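PDB 2AZ4: hypothetical protein EF2904 from Enterococcus faecalis, which is of unknown function but carries a metallo-beta-lactamase fold with two zinc ions and may act as an RNA-binding exonuclease. Local coordinates for residues A283-A286 / A287-L290; I316-D319 / T320-D324; W330-V333 / N334-N338. All blocks are in the same frame, centred on the assembly; numbering follows the deposited sequence.

Contact 1 (A283-A286 / A287-L290); sequences ANMA and ALLL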
ATOM      1  N   ALA A 283      -2.214   3.972  20.711  1.00 16.77           N
ATOM      2  CA  ALA A 283      -0.952   4.724  20.859  1.00 16.24           C
ATOM      3  C   ALA A 283      -0.002   4.712  19.661  1.00 16.48           C
ATOM      4  O   ALA A 283       0.587   5.755  19.325  1.00 16.55           O
ATOM      5  CB  ALA A 283      -0.217   4.331  22.148  1.00 15.87           C
ATOM      6  N   ASN A 284       0.149   3.556  19.018  1.00 16.99           N
ATOM      7  CA  ASN A 284       1.083   3.412  17.888  1.00 16.79           C
ATOM      8  C   ASN A 284       0.584   4.192  16.697  1.00 16.26           C
ATOM      9  O   ASN A 284       1.374   4.744  15.939  1.00 16.93           O
ATOM     10  CB  ASN A 284       1.313   1.931  17.516  1.00 16.61           C
ATOM     11  CG  ASN A 284       2.111   1.175  18.591  1.00 17.91           C
ATOM     12  OD1 ASN A 284       3.319   1.307  18.683  1.00 19.21           O
ATOM     13  ND2 ASN A 284       1.425   0.390  19.397  1.00 19.10           N
ATOM     14  N   MET A 285      -0.736   4.263  16.538  1.00 16.64           N
ATOM     15  CA  MET A 285      -1.334   5.094  15.495  1.00 15.90           C
ATOM     16  C   MET A 285      -1.118   6.596  15.778  1.00 16.87           C
ATOM     17  O   MET A 285      -0.795   7.371  14.862  1.00 17.02           O
ATOM     18  CB  MET A 285      -2.820   4.778  15.284  1.00 16.23           C
ATOM     19  CG  MET A 285      -3.404   5.405  13.997  1.00 15.12           C
ATOM     20  SD  MET A 285      -2.694   4.695  12.464  1.00 13.14           S
ATOM     21  CE  MET A 285      -2.331   6.219  11.601  1.00 15.06           C
ATOM     22  N   ALA A 286      -1.312   7.000  17.029  1.00 17.00           N
ATOM     23  CA  ALA A 286      -1.020   8.364  17.454  1.00 17.65           C
ATOM     24  C   ALA A 286       0.437   8.701  17.196  1.00 17.50           C
ATOM     25  O   ALA A 286       0.756   9.791  16.719  1.00 18.50           O
ATOM     26  CB  ALA A 286      -1.359   8.553  18.940  1.00 17.70           C
ATOM     27  N   ALA A 287       1.324   7.766  17.506  1.00 17.85           N
ATOM     28  CA  ALA A 287       2.753   8.005  17.348  1.00 17.87           C
ATOM     29  C   ALA A 287       3.150   8.205  15.883  1.00 17.95           C
ATOM     30  O   ALA A 287       3.968   9.082  15.577  1.00 18.09           O
ATOM     31  CB  ALA A 287       3.561   6.868  17.970  1.00 17.78           C
ATOM     32  N   LEU A 288       2.601   7.363  15.001  1.00 17.72           N
ATOM     33  CA  LEU A 288       2.783   7.492  13.545  1.00 17.77           C
ATOM     34  C   LEU A 288       2.296   8.858  13.043  1.00 17.93           C
ATOM     35  O   LEU A 288       2.950   9.524  12.235  1.00 16.63           O
ATOM     36  CB  LEU A 288       2.023   6.376  12.798  1.00 16.72           C
ATOM     37  CG  LEU A 288       2.244   6.293  11.271  1.00 17.75           C
ATOM     38  CD1 LEU A 288       3.753   6.276  10.884  1.00 14.42           C
ATOM     39  CD2 LEU A 288       1.508   5.068  10.706  1.00 16.02           C
ATOM     40  N   LEU A 289       1.129   9.262  13.522  1.00 18.79           N
ATOM     41  CA  LEU A 289       0.567  10.555  13.154  1.00 20.31           C
ATOM     42  C   LEU A 289       1.475  11.704  13.553  1.00 20.97           C
ATOM     43  O   LEU A 289       1.621  12.710  12.814  1.00 21.76           O
ATOM     44  CB  LEU A 289      -0.760  10.731  13.860  1.00 20.96           C
ATOM     45  CG  LEU A 289      -1.608  11.852  13.312  1.00 22.57           C
ATOM     46  CD1 LEU A 289      -2.284  11.391  12.042  1.00 25.42           C
ATOM     47  CD2 LEU A 289      -2.634  12.181  14.345  1.00 26.37           C
ATOM     48  N   LEU A 290       2.060  11.568  14.736  1.00 20.92           N
ATOM     49  CA  LEU A 290       2.961  12.572  15.277  1.00 21.16           C
ATOM     50  C   LEU A 290       4.210  12.594  14.407  1.00 21.42           C
ATOM     51  O   LEU A 290       4.680  13.652  14.030  1.00 21.72           O
ATOM     52  CB  LEU A 290       3.313  12.268  16.741  1.00 20.55           C
ATOM     53  CG  LEU A 290       4.378  13.135  17.443  1.00 21.37           C
ATOM     54  CD1 LEU A 290       3.988  14.629  17.454  1.00 19.53           C
ATOM     55  CD2 LEU A 290       4.631  12.627  18.861  1.00 20.82           C
TER
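Ala283 to Ala286 accept, in order, the backbone N-H groups of Ala287 to Leu290, the i to i+4 pattern that defines the opening turns of alpha helix 283-293. Ala287 N lies 2.8 Å from Ala283 O, and Leu289 N lies 3.0 Å from Met285 O with an N-H...O angle of 160°.

Apart from this backbone bonding, the side-chain contact is a light one on a single side of the helix. Met285 swings CG away from its backbone N (chi1 -167°), then bends twice, and its methyl CE comes to 4.1 Å from Leu288 CD2. A flexible thioether suits this place, because it lets the bent chain touch Leu288 and also Phe268 of helix 265-274. Leu288 also touches Ile119 and Ser122 of helix 114-123, while Leu289 packs on Val265 and Ile272. The small Ala283 and Ala286 let the helix lie close to Tyr299 of strand 298-300. Asn284 ND2 and Met285 N are both hydrogen-bonded to the carboxylate of Glu282.

With main-chain N-H and C=O groups satisfying one another along the turn, and Glu282 holding Asn284 ND2 and Met285 N, the buried Met285, Leu288 and Leu289 can present purely apolar groups to the neighbouring helices.

Contact 2 (I316-D319 / T320-D324); sequences IPYD and TLLKD
Asp319 and Lys323, one turn apart on the surface of helix 318-323, form a salt bridge, with Lys323 NZ 3.2 Å from Asp319 OD2. The ammonium group meets that oxygen from above the carboxylate, 44° out of its plane. Lysine reaches it because its chain runs extended beyond CG, laying CG, CD and CE over Asp319 O. Tyr318 OH has its polar partner elsewhere, in a hydrogen bond with Asn338 ND2.

Along the backbone, Pro317 holds the N-cap position. Its carbonyl O takes Leu321 N at 3.2 Å and, weakly, Thr320 N at 3.0 Å, while Leu322 N binds Tyr318 O. Proline fits before the first turn, where the helix has no i-4 carbonyl to receive its missing N-H.

Leu322 grips the Tyr318 ring with both methyls. Leu322 CD1 sits over one face, 4.0 Å from the Tyr318 ring centroid and 23° off the normal, a CH-pi contact displaced toward the rim; Leu322 CD2 approaches Tyr318 CE1 at 3.6 Å. The ring is brought there by a first torsion that sets CG opposite the backbone N (chi1 177°). Elsewhere in the turn, Ile316 CG2 meets Leu321 CD1 at 3.7 Å, the two side chains crossing at about a right angle.

Leu321 is buried, packed on Val280 of strand 278-282, Tyr300 of strand 298-300 and Tyr328 of strand 328-331, so the short helix packs against these three strands of the parallel sheet.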
ATOM      1  N   ILE A 316      -5.478   8.694  27.574  1.00 21.00           N
ATOM      2  CA  ILE A 316      -6.777   8.409  28.166  1.00 21.20           C
ATOM      3  C   ILE A 316      -6.750   6.937  28.590  1.00 21.12           C
ATOM      4  O   ILE A 316      -6.294   6.069  27.824  1.00 20.83           O
ATOM      5  CB  ILE A 316      -7.940   8.631  27.171  1.00 20.90           C
ATOM      6  CG1 ILE A 316      -7.825   9.977  26.426  1.00 21.30           C
ATOM      7  CG2 ILE A 316      -9.312   8.422  27.856  1.00 21.33           C
ATOM      8  CD1 ILE A 316      -7.991  11.255  27.284  1.00 23.46           C
ATOM      9  N   PRO A 317      -7.162   6.647  29.838  1.00 21.64           N
ATOM     10  CA  PRO A 317      -7.214   5.226  30.227  1.00 21.57           C
ATOM     11  C   PRO A 317      -8.240   4.454  29.402  1.00 21.42           C
ATOM     12  O   PRO A 317      -9.339   4.953  29.150  1.00 21.14           O
ATOM     13  CB  PRO A 317      -7.649   5.275  31.693  1.00 22.16           C
ATOM     14  CG  PRO A 317      -7.347   6.695  32.149  1.00 22.87           C
ATOM     15  CD  PRO A 317      -7.546   7.551  30.937  1.00 21.36           C
ATOM     16  N   TYR A 318      -7.864   3.252  28.966  1.00 21.61           N
ATOM     17  CA  TYR A 318      -8.789   2.349  28.296  1.00 21.83           C
ATOM     18  C   TYR A 318     -10.136   2.210  29.052  1.00 22.34           C
ATOM     19  O   TYR A 318     -11.218   2.226  28.453  1.00 21.63           O
ATOM     20  CB  TYR A 318      -8.113   0.988  28.123  1.00 21.50           C
ATOM     21  CG  TYR A 318      -8.971  -0.100  27.507  1.00 22.48           C
ATOM     22  CD1 TYR A 318      -9.648   0.104  26.303  1.00 21.81           C
ATOM     23  CD2 TYR A 318      -9.064  -1.357  28.114  1.00 22.41           C
ATOM     24  CE1 TYR A 318     -10.415  -0.910  25.715  1.00 22.04           C
ATOM     25  CE2 TYR A 318      -9.829  -2.377  27.542  1.00 21.67           C
ATOM     26  CZ  TYR A 318     -10.500  -2.141  26.345  1.00 21.47           C
ATOM     27  OH  TYR A 318     -11.248  -3.138  25.785  1.00 21.62           O
ATOM     28  N   ASP A 319     -10.038   2.078  30.373  1.00 22.69           N
ATOM     29  CA  ASP A 319     -11.195   1.959  31.272  1.00 23.20           C
ATOM     30  C   ASP A 319     -12.188   3.119  31.105  1.00 22.87           C
ATOM     31  O   ASP A 319     -13.405   2.911  31.113  1.00 22.10           O
ATOM     32  CB  ASP A 319     -10.671   1.857  32.723  1.00 23.71           C
ATOM     33  CG  ASP A 319     -11.768   1.655  33.741  1.00 26.07           C
ATOM     34  OD1 ASP A 319     -12.543   0.678  33.594  1.00 28.75           O
ATOM     35  OD2 ASP A 319     -11.859   2.473  34.694  1.00 28.07           O
ATOM     36  N   THR A 320     -11.663   4.338  30.945  1.00 23.14           N
ATOM     37  CA  THR A 320     -12.482   5.520  30.675  1.00 23.38           C
ATOM     38  C   THR A 320     -13.163   5.462  29.299  1.00 23.13           C
ATOM     39  O   THR A 320     -14.333   5.801  29.157  1.00 23.28           O
ATOM     40  CB  THR A 320     -11.642   6.822  30.817  1.00 23.67           C
ATOM     41  OG1 THR A 320     -11.018   6.835  32.095  1.00 24.20           O
ATOM     42  CG2 THR A 320     -12.505   8.081  30.680  1.00 24.04           C
ATOM     43  N   LEU A 321     -12.428   5.030  28.281  1.00 23.24           N
ATOM     44  CA  LEU A 321     -12.995   4.912  26.943  1.00 22.96           C
ATOM     45  C   LEU A 321     -14.180   3.967  26.910  1.00 22.49           C
ATOM     46  O   LEU A 321     -15.199   4.245  26.247  1.00 21.27           O
ATOM     47  CB  LEU A 321     -11.924   4.421  25.976  1.00 23.03           C
ATOM     48  CG  LEU A 321     -11.225   5.340  24.969  1.00 25.24           C
ATOM     49  CD1 LEU A 321     -11.344   6.876  25.216  1.00 22.36           C
ATOM     50  CD2 LEU A 321      -9.810   4.862  24.723  1.00 23.33           C
ATOM     51  N   LEU A 322     -14.053   2.843  27.630  1.00 21.97           N
ATOM     52  CA  LEU A 322     -15.090   1.829  27.632  1.00 21.91           C
ATOM     53  C   LEU A 322     -16.413   2.353  28.186  1.00 22.20           C
ATOM     54  O   LEU A 322     -17.469   1.898  27.773  1.00 21.82           O
ATOM     55  CB  LEU A 322     -14.635   0.585  28.400  1.00 22.27           C
ATOM     56  CG  LEU A 322     -13.552  -0.287  27.780  1.00 22.84           C
ATOM     57  CD1 LEU A 322     -13.287  -1.443  28.724  1.00 20.95           C
ATOM     58  CD2 LEU A 322     -13.987  -0.796  26.375  1.00 23.69           C
ATOM     59  N   LYS A 323     -16.346   3.334  29.084  1.00 22.78           N
ATOM     60  CA  LYS A 323     -17.550   3.905  29.719  1.00 23.97           C
ATOM     61  C   LYS A 323     -18.206   5.013  28.892  1.00 23.96           C
ATOM     62  O   LYS A 323     -19.331   5.411  29.178  1.00 23.86           O
ATOM     63  CB  LYS A 323     -17.211   4.449  31.116  1.00 23.79           C
ATOM     64  CG  LYS A 323     -16.737   3.381  32.113  1.00 25.50           C
ATOM     65  CD  LYS A 323     -16.333   4.033  33.432  1.00 26.28           C
ATOM     66  CE  LYS A 323     -15.425   3.138  34.279  1.00 29.14           C
ATOM     67  NZ  LYS A 323     -14.649   3.957  35.293  1.00 29.66           N
ATOM     68  N   ASP A 324     -17.512   5.509  27.865  1.00 23.99           N
ATOM     69  CA  ASP A 324     -17.978   6.704  27.172  1.00 23.82           C
ATOM     70  C   ASP A 324     -19.197   6.487  26.257  1.00 24.18           C
ATOM     71  O   ASP A 324     -19.307   5.469  25.583  1.00 24.03           O
ATOM     72  CB  ASP A 324     -16.849   7.380  26.392  1.00 23.86           C
ATOM     73  CG  ASP A 324     -17.354   8.562  25.579  1.00 24.62           C
ATOM     74  OD1 ASP A 324     -17.750   9.577  26.192  1.00 25.82           O
ATOM     75  OD2 ASP A 324     -17.409   8.455  24.335  1.00 24.49           O
TER

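Contact 3 (W330-V333 / N334-N338); sequences WQVV and NQFDN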
ATOM      1  N   TRP A 330     -13.413   6.768  19.398  1.00 17.65           N
ATOM      2  CA  TRP A 330     -12.116   6.117  19.616  1.00 16.61           C
ATOM      3  C   TRP A 330     -11.818   4.899  18.756  1.00 15.95           C
ATOM      4  O   TRP A 330     -12.712   4.215  18.287  1.00 16.25           O
ATOM      5  CB  TRP A 330     -11.864   5.818  21.092  1.00 16.50           C
ATOM      6  CG  TRP A 330     -12.856   4.882  21.811  1.00 16.63           C
ATOM      7  CD1 TRP A 330     -14.068   5.230  22.343  1.00 17.89           C
ATOM      8  CD2 TRP A 330     -12.656   3.494  22.142  1.00 15.55           C
ATOM      9  NE1 TRP A 330     -14.652   4.134  22.965  1.00 17.34           N
ATOM     10  CE2 TRP A 330     -13.810   3.056  22.846  1.00 16.79           C
ATOM     11  CE3 TRP A 330     -11.627   2.571  21.887  1.00 14.50           C
ATOM     12  CZ2 TRP A 330     -13.955   1.731  23.314  1.00 15.65           C
ATOM     13  CZ3 TRP A 330     -11.778   1.227  22.344  1.00 16.14           C
ATOM     14  CH2 TRP A 330     -12.927   0.838  23.063  1.00 17.18           C
ATOM     15  N   GLN A 331     -10.534   4.649  18.538  1.00 15.96           N
ATOM     16  CA  GLN A 331     -10.114   3.593  17.635  1.00 15.52           C
ATOM     17  C   GLN A 331     -10.074   2.277  18.410  1.00 15.33           C
ATOM     18  O   GLN A 331      -9.244   2.103  19.313  1.00 14.64           O
ATOM     19  CB  GLN A 331      -8.734   3.929  17.054  1.00 16.32           C
ATOM     20  CG  GLN A 331      -8.074   2.811  16.216  1.00 14.63           C
ATOM     21  CD  GLN A 331      -6.636   3.130  15.810  1.00 15.64           C
ATOM     22  OE1 GLN A 331      -6.005   3.989  16.408  1.00 15.22           O
ATOM     23  NE2 GLN A 331      -6.102   2.412  14.794  1.00 15.22           N
ATOM     24  N   VAL A 332     -10.947   1.339  18.066  1.00 14.81           N
ATOM     25  CA  VAL A 332     -10.907   0.015  18.734  1.00 15.08           C
ATOM     26  C   VAL A 332     -10.156  -0.968  17.837  1.00 15.34           C
ATOM     27  O   VAL A 332     -10.431  -1.050  16.635  1.00 14.78           O
ATOM     28  CB  VAL A 332     -12.326  -0.509  19.097  1.00 15.25           C
ATOM     29  CG1 VAL A 332     -13.226  -0.563  17.858  1.00 14.74           C
ATOM     30  CG2 VAL A 332     -12.266  -1.879  19.792  1.00 14.52           C
ATOM     31  N   VAL A 333      -9.195  -1.692  18.419  1.00 16.16           N
ATOM     32  CA  VAL A 333      -8.317  -2.590  17.654  1.00 16.84           C
ATOM     33  C   VAL A 333      -8.368  -4.072  18.086  1.00 16.79           C
ATOM     34  O   VAL A 333      -7.877  -4.961  17.376  1.00 16.80           O
ATOM     35  CB  VAL A 333      -6.850  -2.087  17.673  1.00 17.61           C
ATOM     36  CG1 VAL A 333      -6.756  -0.703  17.032  1.00 18.11           C
ATOM     37  CG2 VAL A 333      -6.277  -2.068  19.122  1.00 17.48           C
ATOM     38  N   ASN A 334      -8.921  -4.317  19.273  1.00 17.63           N
ATOM     39  CA  ASN A 334      -9.100  -5.640  19.842  1.00 17.96           C
ATOM     40  C   ASN A 334     -10.025  -5.574  21.067  1.00 17.56           C
ATOM     41  O   ASN A 334     -10.621  -4.547  21.330  1.00 17.34           O
ATOM     42  CB  ASN A 334      -7.753  -6.291  20.209  1.00 18.56           C
ATOM     43  CG  ASN A 334      -6.998  -5.520  21.304  1.00 19.82           C
ATOM     44  OD1 ASN A 334      -7.497  -4.538  21.867  1.00 20.48           O
ATOM     45  ND2 ASN A 334      -5.789  -5.975  21.608  1.00 21.91           N
ATOM     46  N   GLN A 335     -10.135  -6.687  21.791  1.00 17.44           N
ATOM     47  CA  GLN A 335     -11.064  -6.839  22.915  1.00 17.44           C
ATOM     48  C   GLN A 335     -12.455  -6.335  22.584  1.00 17.00           C
ATOM     49  O   GLN A 335     -13.015  -5.545  23.337  1.00 16.56           O
ATOM     50  CB  GLN A 335     -10.536  -6.144  24.183  1.00 17.12           C
ATOM     51  CG  GLN A 335      -9.320  -6.820  24.775  1.00 18.48           C
ATOM     52  CD  GLN A 335      -9.054  -6.351  26.205  1.00 19.21           C
ATOM     53  OE1 GLN A 335      -9.782  -6.716  27.149  1.00 16.65           O
ATOM     54  NE2 GLN A 335      -8.036  -5.513  26.365  1.00 16.88           N
ATOM     55  N   PHE A 336     -13.008  -6.767  21.455  1.00 17.02           N
ATOM     56  CA  PHE A 336     -14.294  -6.202  21.008  1.00 18.77           C
ATOM     57  C   PHE A 336     -15.431  -6.601  21.949  1.00 18.65           C
ATOM     58  O   PHE A 336     -16.477  -5.957  21.964  1.00 18.23           O
ATOM     59  CB  PHE A 336     -14.611  -6.570  19.538  1.00 19.03           C
ATOM     60  CG  PHE A 336     -13.727  -5.882  18.546  1.00 20.12           C
ATOM     61  CD1 PHE A 336     -14.132  -4.711  17.935  1.00 21.74           C
ATOM     62  CD2 PHE A 336     -12.470  -6.403  18.231  1.00 21.75           C
ATOM     63  CE1 PHE A 336     -13.297  -4.071  17.007  1.00 22.65           C
ATOM     64  CE2 PHE A 336     -11.621  -5.746  17.312  1.00 21.50           C
ATOM     65  CZ  PHE A 336     -12.032  -4.600  16.716  1.00 21.10           C
ATOM     66  N   ASP A 337     -15.200  -7.647  22.752  1.00 19.14           N
ATOM     67  CA  ASP A 337     -16.207  -8.145  23.717  1.00 19.70           C
ATOM     68  C   ASP A 337     -16.464  -7.131  24.841  1.00 19.13           C
ATOM     69  O   ASP A 337     -17.441  -7.246  25.579  1.00 19.40           O
ATOM     70  CB  ASP A 337     -15.808  -9.546  24.226  1.00 20.34           C
ATOM     71  CG  ASP A 337     -16.833 -10.173  25.176  1.00 24.19           C
ATOM     72  OD1 ASP A 337     -18.034 -10.286  24.807  1.00 27.10           O
ATOM     73  OD2 ASP A 337     -16.420 -10.587  26.293  1.00 27.43           O
ATOM     74  N   ASN A 338     -15.625  -6.094  24.927  1.00 18.80           N
ATOM     75  CA  ASN A 338     -15.792  -5.043  25.957  1.00 18.85           C
ATOM     76  C   ASN A 338     -16.618  -3.837  25.538  1.00 19.23           C
ATOM     77  O   ASN A 338     -16.948  -2.990  26.369  1.00 19.59           O
ATOM     78  CB  ASN A 338     -14.431  -4.567  26.461  1.00 18.28           C
ATOM     79  CG  ASN A 338     -13.729  -5.619  27.299  1.00 18.51           C
ATOM     80  OD1 ASN A 338     -14.373  -6.413  27.977  1.00 20.46           O
ATOM     81  ND2 ASN A 338     -12.411  -5.619  27.261  1.00 18.16           N
TER
HETATM   82  O   HOH W   1      -8.976  -1.800  21.392  1.00 16.58           O
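Val332 is still extended as the chain leaves strand 328-331, but Val333 (psi -16°) starts the turn and Gln335, with positive phi (46°), completes it, so that Phe336 folds over the valines. A single 3-10 turn follows, in which Asn338 N binds Gln335 O at 3.1 Å; a weak side-chain bond from Asn338 ND2 to Gln335 OE1 spans the same turn.

The valine-phenylalanine pair carries the contact. Val332 CG2 stands over one face of the Phe336 ring, 4.0 Å from its centroid and 26° off the normal, a CH-pi contact, while Val332 CG1 touches Phe336 CE1 at 3.6 Å. A beta-branched residue suits the place, since both of its methyls reach the same ring. Phe336 also meets Phe363 of helix 358-369 edge-to-face, so the ring links the turn to that helix.

On the polar side, a water accepts from Val333 N at 3.0 Å and can donate to Asn334 OD1 at 3.1 Å, one of several acceptors near it. The water may thus bridge the Val333 N-H and the Asn334 side chain.

The arrangement is that of a loop at the carboxyl end of a parallel strand, in an alpha/beta sheet, folding back before the chain goes on to strand 344-348.

How the contacts relate
The three contacts follow one another along the chain; each is a continuous stretch with no residues between its segments, so none closes a loop, and none encloses or crosses another. Contact 1 starts the helix between strands 278-282 and 298-300, the crossover of a beta-alpha-beta unit. After strand 298-300, contact 2 forms the short helix leading to strand 328-331, and contact 3 turns the chain off that strand's end. Contacts 1 and 2 do not touch, being about 8 Å apart at their nearest atoms. Contact 3 joins both: the Gln331 amide packs on Met285, while Trp330 packs against Leu321 and Leu322. Together they tie elements of one half of the six-stranded parallel sheet, strands 298-300, 278-282 and 328-331.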